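Local coordinates for uncharacterized protein (PDB 4ECO), which is of unknown function but folds as a leucine-rich repeat solenoid, a scaffold that commonly binds other proteins, at residues 333-338 against 356-361. Numbering follows the deposited sequence.
Sequences GMLECL and ASLNLA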
loop_
_atom_site.group_PDB
_atom_site.type_symbol
_atom_site.label_atom_id
_atom_site.label_comp_id
_atom_site.label_asym_id
_atom_site.label_seq_id
_atom_site.Cartn_x
_atom_site.Cartn_y
_atom_site.Cartn_z
ATOM N N GLY A 333 -5.964 -2.313 14.112
ATOM C CA GLY A 333 -6.338 -1.197 13.250
ATOM C C GLY A 333 -5.725 -1.199 11.863
ATOM O O GLY A 333 -6.208 -0.501 10.958
HETATM N N MSE A 334 -4.639 -1.963 11.678
HETATM C CA MSE A 334 -3.960 -2.028 10.375
HETATM C C MSE A 334 -3.553 -3.455 10.053
HETATM O O MSE A 334 -2.901 -4.126 10.867
HETATM C CB MSE A 334 -2.737 -1.118 10.333
HETATM C CG MSE A 334 -3.071 0.364 10.262
HETATM SE SE MSE A 334 -1.465 1.485 10.359
HETATM C CE MSE A 334 -0.537 0.873 8.686
ATOM N N LEU A 335 -3.973 -3.926 8.857
ATOM C CA LEU A 335 -3.628 -5.262 8.383
ATOM C C LEU A 335 -3.284 -5.214 6.914
ATOM O O LEU A 335 -4.052 -4.634 6.119
ATOM C CB LEU A 335 -4.771 -6.253 8.644
ATOM C CG LEU A 335 -4.581 -7.690 8.175
ATOM C CD1 LEU A 335 -3.402 -8.386 8.916
ATOM C CD2 LEU A 335 -5.865 -8.458 8.330
ATOM N N GLU A 336 -2.115 -5.794 6.558
ATOM C CA GLU A 336 -1.699 -5.912 5.163
ATOM C C GLU A 336 -1.184 -7.346 4.975
ATOM O O GLU A 336 -0.418 -7.848 5.814
ATOM C CB GLU A 336 -0.698 -4.806 4.698
ATOM C CG GLU A 336 0.786 -4.938 5.060
ATOM C CD GLU A 336 1.625 -5.926 4.264
ATOM O OE1 GLU A 336 1.190 -6.343 3.168
ATOM O OE2 GLU A 336 2.728 -6.280 4.737
ATOM N N CYS A 337 -1.674 -8.023 3.906
ATOM C CA CYS A 337 -1.311 -9.399 3.539
ATOM C C CYS A 337 -0.930 -9.467 2.056
ATOM O O CYS A 337 -1.184 -10.488 1.408
ATOM C CB CYS A 337 -2.434 -10.382 3.858
ATOM S SG CYS A 337 -3.128 -10.218 5.511
ATOM N N LEU A 338 -0.324 -8.396 1.522
ATOM C CA LEU A 338 0.140 -8.360 0.140
ATOM C C LEU A 338 1.005 -9.561 -0.192
ATOM O O LEU A 338 1.845 -9.950 0.617
ATOM C CB LEU A 338 0.952 -7.091 -0.111
ATOM C CG LEU A 338 0.189 -5.795 -0.297
ATOM C CD1 LEU A 338 1.088 -4.617 0.008
ATOM C CD2 LEU A 338 -0.295 -5.659 -1.714
ATOM N N ALA A 356 -8.283 0.989 10.003
ATOM C CA ALA A 356 -7.940 2.264 9.357
ATOM C C ALA A 356 -7.224 1.990 8.020
ATOM O O ALA A 356 -7.301 2.779 7.079
ATOM C CB ALA A 356 -7.059 3.090 10.273
ATOM N N SER A 357 -6.543 0.837 7.949
ATOM C CA SER A 357 -5.846 0.326 6.774
ATOM C C SER A 357 -6.211 -1.110 6.565
ATOM O O SER A 357 -6.257 -1.858 7.523
ATOM C CB SER A 357 -4.327 0.464 6.929
ATOM O OG SER A 357 -3.841 1.779 6.696
ATOM N N LEU A 358 -6.441 -1.502 5.326
ATOM C CA LEU A 358 -6.671 -2.888 4.928
ATOM C C LEU A 358 -6.190 -3.049 3.495
ATOM O O LEU A 358 -6.558 -2.292 2.607
ATOM C CB LEU A 358 -8.126 -3.341 5.110
ATOM C CG LEU A 358 -8.462 -4.801 4.778
ATOM C CD1 LEU A 358 -7.760 -5.778 5.733
ATOM C CD2 LEU A 358 -9.958 -5.011 4.786
ATOM N N ASN A 359 -5.278 -3.975 3.308
ATOM C CA ASN A 359 -4.711 -4.269 2.003
ATOM C C ASN A 359 -4.498 -5.783 1.893
ATOM O O ASN A 359 -3.609 -6.324 2.544
ATOM C CB ASN A 359 -3.417 -3.481 1.782
ATOM C CG ASN A 359 -3.021 -3.364 0.326
ATOM O OD1 ASN A 359 -2.988 -4.364 -0.427
ATOM N ND2 ASN A 359 -2.727 -2.125 -0.105
ATOM N N LEU A 360 -5.374 -6.461 1.114
ATOM C CA LEU A 360 -5.374 -7.916 0.892
ATOM C C LEU A 360 -5.002 -8.243 -0.566
ATOM O O LEU A 360 -5.240 -9.362 -1.036
ATOM C CB LEU A 360 -6.765 -8.482 1.236
ATOM C CG LEU A 360 -7.273 -8.263 2.678
ATOM C CD1 LEU A 360 -8.710 -8.702 2.829
ATOM C CD2 LEU A 360 -6.407 -8.983 3.696
ATOM N N ALA A 361 -4.383 -7.269 -1.273
ATOM C CA ALA A 361 -4.073 -7.430 -2.675
ATOM C C ALA A 361 -3.065 -8.548 -2.918
ATOM O O ALA A 361 -2.273 -8.887 -2.038
ATOM C CB ALA A 361 -3.571 -6.130 -3.265
#
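Leu335 and Leu358 sit abreast on neighbouring parallel strands of the leucine-rich repeat solenoid, 334-336 and 357-359, filling its core side. In both, CG stands anti to the backbone N (chi1 179° and -177°), setting the side chains side by side, with Leu335 CD2 4.2 Å from Leu358 CD1. Between the backbones, Leu335 O accepts Asn359 N at 3.1 Å and Asn359 O accepts Cys337 N at 2.9 Å, whereas Leu335 N to Ser357 O is a weak bond. On the other face, Met334, a selenomethionine, lies against Ser357. Its CB is 4.1 Å from Ser357 CB; CG comes closer, 3.6 Å from that same CB; SE turns the chain, bent at chi3 (63°), bringing CE back to Ser357 OG. Helix 144-149 covers this face, its Gln146 touching both Met334 and Ser357. Glu336 curls forward so that OE1 accepts Leu338 N at 3.0 Å, while OE2 takes Gly313 N, so backbone holds both carboxylate oxygens. Past the strands, Cys337 SG meets Leu360 CD2 on the leucine face. Leu338 slants across Asn359, CG and CD2 against Asn359 OD1, which also takes a weak hydrogen bond from Ala361 N; that CD2 ends 3.7 Å from Ala361 CB.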